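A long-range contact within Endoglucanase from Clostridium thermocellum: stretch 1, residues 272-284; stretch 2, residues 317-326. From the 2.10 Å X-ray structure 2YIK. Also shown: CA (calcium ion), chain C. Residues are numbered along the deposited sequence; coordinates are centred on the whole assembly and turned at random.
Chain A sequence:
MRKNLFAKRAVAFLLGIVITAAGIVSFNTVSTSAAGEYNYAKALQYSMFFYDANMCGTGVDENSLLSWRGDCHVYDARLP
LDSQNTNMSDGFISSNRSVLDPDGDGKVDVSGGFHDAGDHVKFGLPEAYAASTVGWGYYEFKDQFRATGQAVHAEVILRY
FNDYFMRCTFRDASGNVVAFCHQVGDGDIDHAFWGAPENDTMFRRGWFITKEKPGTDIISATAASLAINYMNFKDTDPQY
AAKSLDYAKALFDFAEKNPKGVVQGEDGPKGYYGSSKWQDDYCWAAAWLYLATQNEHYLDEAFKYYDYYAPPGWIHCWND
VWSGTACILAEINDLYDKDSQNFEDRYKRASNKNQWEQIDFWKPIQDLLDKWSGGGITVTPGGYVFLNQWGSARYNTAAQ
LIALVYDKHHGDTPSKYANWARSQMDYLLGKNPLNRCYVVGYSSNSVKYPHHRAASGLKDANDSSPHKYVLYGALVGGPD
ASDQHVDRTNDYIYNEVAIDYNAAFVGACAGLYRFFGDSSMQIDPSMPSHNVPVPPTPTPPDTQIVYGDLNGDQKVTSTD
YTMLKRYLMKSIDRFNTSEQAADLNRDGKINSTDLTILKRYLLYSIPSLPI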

ATOM      1  N   TYR A 272     -14.679  -8.625   0.645  1.00 27.68           N
ATOM      2  CA  TYR A 272     -13.978  -7.541  -0.025  1.00 28.12           C
ATOM      3  C   TYR A 272     -12.470  -7.718  -0.088  1.00 27.88           C
ATOM      4  O   TYR A 272     -11.850  -7.438  -1.115  1.00 27.51           O
ATOM      5  CB  TYR A 272     -14.362  -6.224   0.655  1.00 28.21           C
ATOM      6  CG  TYR A 272     -15.860  -6.038   0.715  1.00 30.84           C
ATOM      7  CD1 TYR A 272     -16.589  -5.747  -0.437  1.00 31.80           C
ATOM      8  CD2 TYR A 272     -16.565  -6.247   1.904  1.00 31.40           C
ATOM      9  CE1 TYR A 272     -17.979  -5.675  -0.419  1.00 32.19           C
ATOM     10  CE2 TYR A 272     -17.957  -6.178   1.936  1.00 32.82           C
ATOM     11  CZ  TYR A 272     -18.657  -5.895   0.766  1.00 32.81           C
ATOM     12  OH  TYR A 272     -20.035  -5.847   0.769  1.00 32.09           O
ATOM     13  N   TYR A 273     -11.889  -8.184   1.011  1.00 25.54           N
ATOM     14  CA  TYR A 273     -10.454  -8.423   1.077  1.00 25.62           C
ATOM     15  C   TYR A 273     -10.168  -9.726   1.814  1.00 25.61           C
ATOM     16  O   TYR A 273      -9.863  -9.732   3.007  1.00 26.40           O
ATOM     17  CB  TYR A 273      -9.737  -7.242   1.746  1.00 24.75           C
ATOM     18  CG  TYR A 273      -9.609  -6.051   0.824  1.00 23.42           C
ATOM     19  CD1 TYR A 273      -8.625  -6.012  -0.169  1.00 23.32           C
ATOM     20  CD2 TYR A 273     -10.526  -5.004   0.881  1.00 22.62           C
ATOM     21  CE1 TYR A 273      -8.565  -4.961  -1.090  1.00 23.39           C
ATOM     22  CE2 TYR A 273     -10.478  -3.952  -0.033  1.00 24.74           C
ATOM     23  CZ  TYR A 273      -9.495  -3.937  -1.016  1.00 24.39           C
ATOM     24  OH  TYR A 273      -9.468  -2.905  -1.926  1.00 27.04           O
ATOM     25  N   GLY A 274     -10.297 -10.830   1.078  1.00 25.62           N
ATOM     26  CA  GLY A 274     -10.053 -12.153   1.621  1.00 25.44           C
ATOM     27  C   GLY A 274      -8.561 -12.414   1.653  1.00 25.49           C
ATOM     28  O   GLY A 274      -7.913 -12.492   0.613  1.00 26.15           O
ATOM     29  N   SER A 275      -8.019 -12.564   2.854  1.00 25.41           N
ATOM     30  CA  SER A 275      -6.583 -12.778   3.041  1.00 24.91           C
ATOM     31  C   SER A 275      -6.140 -14.232   2.934  1.00 25.97           C
ATOM     32  O   SER A 275      -6.661 -15.095   3.637  1.00 26.37           O
ATOM     33  CB  SER A 275      -6.161 -12.214   4.404  1.00 22.62           C
ATOM     34  OG  SER A 275      -4.769 -12.357   4.618  1.00 20.73           O
ATOM     35  N   SER A 276      -5.164 -14.493   2.068  1.00 26.42           N
ATOM     36  CA  SER A 276      -4.648 -15.848   1.877  1.00 27.69           C
ATOM     37  C   SER A 276      -3.763 -16.311   3.031  1.00 27.12           C
ATOM     38  O   SER A 276      -3.931 -17.418   3.535  1.00 26.30           O
ATOM     39  CB  SER A 276      -3.849 -15.936   0.580  1.00 27.06           C
ATOM     40  OG  SER A 276      -4.674 -15.614  -0.520  1.00 32.23           O
ATOM     41  N   LYS A 277      -2.812 -15.481   3.445  1.00 26.49           N
ATOM     42  CA  LYS A 277      -1.935 -15.879   4.539  1.00 27.56           C
ATOM     43  C   LYS A 277      -1.296 -14.729   5.296  1.00 27.62           C
ATOM     44  O   LYS A 277      -1.367 -13.579   4.888  1.00 28.32           O
ATOM     45  CB  LYS A 277      -0.830 -16.800   4.032  1.00 30.50           C
ATOM     46  CG  LYS A 277       0.161 -16.116   3.124  1.00 34.16           C
ATOM     47  CD  LYS A 277      -0.437 -15.910   1.738  1.00 39.35           C
ATOM     48  CE  LYS A 277       0.148 -14.683   1.022  1.00 37.83           C
ATOM     49  NZ  LYS A 277       1.149 -15.026  -0.043  1.00 35.60           N
ATOM     50  N   TRP A 278      -0.648 -15.072   6.403  1.00 26.00           N
ATOM     51  CA  TRP A 278       0.008 -14.090   7.245  1.00 24.17           C
ATOM     52  C   TRP A 278       1.529 -14.157   7.173  1.00 23.91           C
ATOM     53  O   TRP A 278       2.205 -13.188   7.512  1.00 23.05           O
ATOM     54  CB  TRP A 278      -0.419 -14.288   8.703  1.00 23.53           C
ATOM     55  CG  TRP A 278      -0.056 -15.647   9.259  1.00 23.20           C
ATOM     56  CD1 TRP A 278      -0.858 -16.756   9.309  1.00 24.08           C
ATOM     57  CD2 TRP A 278       1.202 -16.036   9.835  1.00 23.77           C
ATOM     58  NE1 TRP A 278      -0.183 -17.802   9.888  1.00 24.72           N
ATOM     59  CE2 TRP A 278       1.073 -17.392  10.227  1.00 24.99           C
ATOM     60  CE3 TRP A 278       2.409 -15.367  10.076  1.00 24.34           C
ATOM     61  CZ2 TRP A 278       2.129 -18.099  10.826  1.00 25.06           C
ATOM     62  CZ3 TRP A 278       3.461 -16.079  10.680  1.00 26.05           C
ATOM     63  CH2 TRP A 278       3.303 -17.428  11.054  1.00 25.52           C
ATOM     64  N   GLN A 279       2.066 -15.290   6.731  1.00 23.24           N
ATOM     65  CA  GLN A 279       3.515 -15.455   6.684  1.00 24.62           C
ATOM     66  C   GLN A 279       4.290 -14.445   5.844  1.00 24.44           C
ATOM     67  O   GLN A 279       5.393 -14.052   6.224  1.00 25.14           O
ATOM     68  CB  GLN A 279       3.886 -16.886   6.269  1.00 25.33           C
ATOM     69  CG  GLN A 279       3.500 -17.927   7.317  1.00 24.38           C
ATOM     70  CD  GLN A 279       2.122 -18.518   7.090  1.00 25.46           C
ATOM     71  OE1 GLN A 279       1.221 -17.862   6.567  1.00 25.16           O
ATOM     72  NE2 GLN A 279       1.950 -19.769   7.497  1.00 27.76           N
ATOM     73  N   ASP A 280       3.733 -14.016   4.715  1.00 23.03           N
ATOM     74  CA  ASP A 280       4.431 -13.036   3.887  1.00 23.02           C
ATOM     75  C   ASP A 280       4.462 -11.669   4.577  1.00 23.07           C
ATOM     76  O   ASP A 280       5.498 -11.012   4.591  1.00 23.35           O
ATOM     77  CB  ASP A 280       3.768 -12.921   2.518  1.00 23.10           C
ATOM     78  CG  ASP A 280       2.302 -12.621   2.618  1.00 23.67           C
ATOM     79  OD1 ASP A 280       1.625 -13.298   3.417  1.00 23.14           O
ATOM     80  OD2 ASP A 280       1.826 -11.725   1.891  1.00 24.29           O
ATOM     81  N   ASP A 281       3.338 -11.241   5.149  1.00 24.03           N
ATOM     82  CA  ASP A 281       3.291  -9.951   5.844  1.00 24.04           C
ATOM     83  C   ASP A 281       4.221  -9.978   7.061  1.00 23.14           C
ATOM     84  O   ASP A 281       4.889  -8.989   7.373  1.00 21.23           O
ATOM     85  CB  ASP A 281       1.879  -9.644   6.338  1.00 24.56           C
ATOM     86  CG  ASP A 281       0.832  -9.750   5.245  1.00 26.34           C
ATOM     87  OD1 ASP A 281       0.793  -8.892   4.341  1.00 22.50           O
ATOM     88  OD2 ASP A 281       0.041 -10.706   5.313  1.00 25.47           O
ATOM     89  N   TYR A 282       4.236 -11.116   7.752  1.00 22.08           N
ATOM     90  CA  TYR A 282       5.071 -11.297   8.932  1.00 21.92           C
ATOM     91  C   TYR A 282       6.543 -11.137   8.539  1.00 23.12           C
ATOM     92  O   TYR A 282       7.286 -10.393   9.178  1.00 23.15           O
ATOM     93  CB  TYR A 282       4.822 -12.688   9.530  1.00 22.22           C
ATOM     94  CG  TYR A 282       5.443 -12.915  10.892  1.00 24.18           C
ATOM     95  CD1 TYR A 282       4.843 -12.418  12.052  1.00 24.35           C
ATOM     96  CD2 TYR A 282       6.642 -13.618  11.019  1.00 25.00           C
ATOM     97  CE1 TYR A 282       5.423 -12.617  13.307  1.00 25.37           C
ATOM     98  CE2 TYR A 282       7.232 -13.823  12.264  1.00 24.69           C
ATOM     99  CZ  TYR A 282       6.620 -13.320  13.403  1.00 25.56           C
ATOM    100  OH  TYR A 282       7.217 -13.505  14.629  1.00 25.76           O
ATOM    101  N   CYS A 283       6.953 -11.823   7.472  1.00 22.11           N
ATOM    102  CA  CYS A 283       8.335 -11.755   6.998  1.00 23.56           C
ATOM    103  C   CYS A 283       8.699 -10.369   6.463  1.00 23.11           C
ATOM    104  O   CYS A 283       9.820  -9.901   6.651  1.00 23.74           O
ATOM    105  CB  CYS A 283       8.581 -12.823   5.924  1.00 23.18           C
ATOM    106  SG  CYS A 283       8.557 -14.505   6.596  1.00 26.27           S
ATOM    107  N   TRP A 284       7.737  -9.726   5.808  1.00 22.12           N
ATOM    108  CA  TRP A 284       7.876  -8.376   5.256  1.00 21.36           C
ATOM    109  C   TRP A 284       8.195  -7.402   6.410  1.00 20.51           C
ATOM    110  O   TRP A 284       9.132  -6.615   6.325  1.00 21.42           O
ATOM    111  CB  TRP A 284       6.554  -8.030   4.549  1.00 19.49           C
ATOM    112  CG  TRP A 284       6.288  -6.615   4.076  1.00 18.57           C
ATOM    113  CD1 TRP A 284       5.224  -5.842   4.441  1.00 19.37           C
ATOM    114  CD2 TRP A 284       6.944  -5.899   3.014  1.00 19.25           C
ATOM    115  NE1 TRP A 284       5.159  -4.710   3.672  1.00 18.06           N
ATOM    116  CE2 TRP A 284       6.198  -4.719   2.780  1.00 19.59           C
ATOM    117  CE3 TRP A 284       8.071  -6.150   2.219  1.00 19.65           C
ATOM    118  CZ2 TRP A 284       6.549  -3.783   1.803  1.00 20.54           C
ATOM    119  CZ3 TRP A 284       8.422  -5.215   1.239  1.00 19.63           C
ATOM    120  CH2 TRP A 284       7.655  -4.052   1.037  1.00 20.80           C
ATOM    121  N   CYS A 317       1.494  -7.451  -4.045  1.00 20.93           N
ATOM    122  CA  CYS A 317       0.122  -6.912  -3.986  1.00 22.11           C
ATOM    123  C   CYS A 317      -0.430  -7.038  -2.566  1.00 22.52           C
ATOM    124  O   CYS A 317       0.143  -7.755  -1.748  1.00 23.84           O
ATOM    125  CB  CYS A 317      -0.802  -7.649  -4.959  1.00 22.42           C
ATOM    126  SG  CYS A 317      -0.967  -9.409  -4.628  1.00 23.05           S
ATOM    127  N   TRP A 318      -1.546  -6.374  -2.273  1.00 22.04           N
ATOM    128  CA  TRP A 318      -2.099  -6.431  -0.921  1.00 23.22           C
ATOM    129  C   TRP A 318      -2.277  -7.836  -0.354  1.00 23.93           C
ATOM    130  O   TRP A 318      -2.169  -8.030   0.850  1.00 22.79           O
ATOM    131  CB  TRP A 318      -3.436  -5.670  -0.827  1.00 22.91           C
ATOM    132  CG  TRP A 318      -4.593  -6.296  -1.562  1.00 24.48           C
ATOM    133  CD1 TRP A 318      -5.082  -5.928  -2.777  1.00 21.21           C
ATOM    134  CD2 TRP A 318      -5.418  -7.388  -1.103  1.00 23.92           C
ATOM    135  NE1 TRP A 318      -6.146  -6.730  -3.120  1.00 23.18           N
ATOM    136  CE2 TRP A 318      -6.351  -7.640  -2.143  1.00 25.07           C
ATOM    137  CE3 TRP A 318      -5.404  -8.203   0.026  1.00 25.76           C
ATOM    138  CZ2 TRP A 318      -7.332  -8.644  -2.013  1.00 23.08           C
ATOM    139  CZ3 TRP A 318      -6.375  -9.200   0.139  1.00 25.01           C
ATOM    140  CH2 TRP A 318      -7.305  -9.430  -0.893  1.00 25.12           C
ATOM    141  N   ASN A 319      -2.538  -8.816  -1.212  1.00 24.10           N
ATOM    142  CA  ASN A 319      -2.741 -10.185  -0.739  1.00 23.46           C
ATOM    143  C   ASN A 319      -1.498 -11.077  -0.844  1.00 23.31           C
ATOM    144  O   ASN A 319      -1.565 -12.284  -0.606  1.00 22.58           O
ATOM    145  CB  ASN A 319      -3.920 -10.818  -1.493  1.00 25.72           C
ATOM    146  CG  ASN A 319      -4.462 -12.057  -0.801  1.00 28.51           C
ATOM    147  OD1 ASN A 319      -4.529 -12.116   0.430  1.00 27.33           O
ATOM    148  ND2 ASN A 319      -4.871 -13.045  -1.591  1.00 27.06           N
ATOM    149  N   ASP A 320      -0.362 -10.482  -1.194  1.00 22.12           N
ATOM    150  CA  ASP A 320       0.880 -11.243  -1.304  1.00 22.93           C
ATOM    151  C   ASP A 320       2.090 -10.328  -1.422  1.00 22.50           C
ATOM    152  O   ASP A 320       2.360  -9.770  -2.482  1.00 22.80           O
ATOM    153  CB  ASP A 320       0.846 -12.169  -2.518  1.00 24.68           C
ATOM    154  CG  ASP A 320       2.018 -13.134  -2.542  1.00 26.90           C
ATOM    155  OD1 ASP A 320       3.130 -12.756  -2.110  1.00 28.05           O
ATOM    156  OD2 ASP A 320       1.831 -14.273  -3.004  1.00 30.56           O
ATOM    157  N   VAL A 321       2.829 -10.188  -0.332  1.00 22.63           N
ATOM    158  CA  VAL A 321       4.001  -9.332  -0.330  1.00 20.58           C
ATOM    159  C   VAL A 321       5.311 -10.122  -0.277  1.00 22.02           C
ATOM    160  O   VAL A 321       6.337  -9.615   0.178  1.00 23.75           O
ATOM    161  CB  VAL A 321       3.933  -8.318   0.845  1.00 21.58           C
ATOM    162  CG1 VAL A 321       2.729  -7.396   0.651  1.00 18.68           C
ATOM    163  CG2 VAL A 321       3.846  -9.060   2.196  1.00 18.13           C
ATOM    164  N   TRP A 322       5.278 -11.364  -0.755  1.00 20.91           N
ATOM    165  CA  TRP A 322       6.480 -12.199  -0.771  1.00 20.98           C
ATOM    166  C   TRP A 322       7.583 -11.604  -1.660  1.00 21.45           C
ATOM    167  O   TRP A 322       8.756 -11.637  -1.300  1.00 22.07           O
ATOM    168  CB  TRP A 322       6.161 -13.619  -1.267  1.00 19.96           C
ATOM    169  CG  TRP A 322       5.608 -14.575  -0.224  1.00 21.84           C
ATOM    170  CD1 TRP A 322       4.480 -15.337  -0.334  1.00 20.56           C
ATOM    171  CD2 TRP A 322       6.198 -14.909   1.051  1.00 24.05           C
ATOM    172  NE1 TRP A 322       4.315 -16.110   0.794  1.00 22.52           N
ATOM    173  CE2 TRP A 322       5.333 -15.854   1.667  1.00 23.05           C
ATOM    174  CE3 TRP A 322       7.328 -14.462   1.749  1.00 24.35           C
ATOM    175  CZ2 TRP A 322       5.616 -16.412   2.927  1.00 23.94           C
ATOM    176  CZ3 TRP A 322       7.604 -15.017   3.008  1.00 24.16           C
ATOM    177  CH2 TRP A 322       6.732 -15.961   3.591  1.00 23.90           C
ATOM    178  N   SER A 323       7.218 -11.062  -2.820  1.00 20.91           N
ATOM    179  CA  SER A 323       8.225 -10.506  -3.712  1.00 21.86           C
ATOM    180  C   SER A 323       8.882  -9.272  -3.113  1.00 19.22           C
ATOM    181  O   SER A 323      10.079  -9.075  -3.267  1.00 20.70           O
ATOM    182  CB  SER A 323       7.635 -10.192  -5.098  1.00 20.62           C
ATOM    183  OG  SER A 323       6.506  -9.351  -5.018  1.00 21.81           O
ATOM    184  N   GLY A 324       8.101  -8.448  -2.425  1.00 21.80           N
ATOM    185  CA  GLY A 324       8.669  -7.270  -1.793  1.00 20.55           C
ATOM    186  C   GLY A 324       9.607  -7.725  -0.685  1.00 21.22           C
ATOM    187  O   GLY A 324      10.699  -7.180  -0.507  1.00 20.86           O
ATOM    188  N   THR A 325       9.173  -8.739   0.056  1.00 20.77           N
ATOM    189  CA  THR A 325       9.965  -9.291   1.147  1.00 21.17           C
ATOM    190  C   THR A 325      11.307  -9.777   0.605  1.00 21.30           C
ATOM    191  O   THR A 325      12.357  -9.458   1.157  1.00 22.52           O
ATOM    192  CB  THR A 325       9.218 -10.470   1.835  1.00 20.30           C
ATOM    193  OG1 THR A 325       8.009  -9.986   2.432  1.00 21.89           O
ATOM    194  CG2 THR A 325      10.073 -11.102   2.916  1.00 18.24           C
ATOM    195  N   ALA A 326      11.271 -10.536  -0.485  1.00 22.04           N
ATOM    196  CA  ALA A 326      12.495 -11.056  -1.082  1.00 22.37           C
ATOM    197  C   ALA A 326      13.457  -9.930  -1.422  1.00 22.29           C
ATOM    198  O   ALA A 326      14.657 -10.068  -1.226  1.00 22.92           O
ATOM    199  CB  ALA A 326      12.181 -11.867  -2.333  1.00 21.85           C
TER
HETATM  200 CA    CA C1333      -0.572 -11.996   3.148  1.00 30.68          CA
HETATM  201  O   HOH W   1      -3.116 -12.144   2.686  1.00 19.26           O
HETATM  202  O   HOH W   2      -0.659  -9.580   2.199  1.00 19.47           O

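Two segments far apart in sequence often join by matching relief at one end and polar groups at the other, and this endoglucanase gives a compact example. The helices beginning at Gln279 and Trp322 run side by side, 25° apart in direction and 8.7 Å apart at closest approach. Gly324 leaves a hollow for the Trp284 indole: Trp284 CZ3 lies 3.4 Å from Gly324 C, and a CB at the glycine would run into that ring. Val321 fills the space over one face of the same ring, its CG2 3.7 Å from Trp284 CB, while Thr325 OG1 packs 3.2 Å from Trp284 CB. The threonine hydroxyl, otherwise a polar atom in a buried place, is satisfied by donating to Val321 O.

Trp322 is the reciprocal bump. Its indole lies flat against Asp280, whose CB sits over the five-membered ring, 3.4 Å from Trp322 CE2, and its edge meets Cys283, with SG 3.7 Å from CZ3. Asp280 thus offers a methylene to the aromatic face while its carboxylate binds calcium through both oxygens. OD2 also accepts a hydrogen bond from Val321 N (2.9 Å), tying the metal site to the N-cap residue of the second helix.

Towards the loops, polar contacts take over. Asn319 suits its place because its amide both accepts and donates: OD1 receives Ser276 N at 3.0 Å, and ND2 gives to Ser276 OG at 2.8 Å. Lys277 reaches across so that NZ forms a salt bridge with Asp320 OD2 (3.1 Å). Two calcium-bound waters also span the stretches, one donating to Ser275 OG and Asn319 OD1, the other to Asp281 OD1 and Trp318 O. Beyond them, Tyr273 turns its edge into the face of Trp318, CD1 approaching CE2 to 3.4 Å. Altogether 790 Å² is buried.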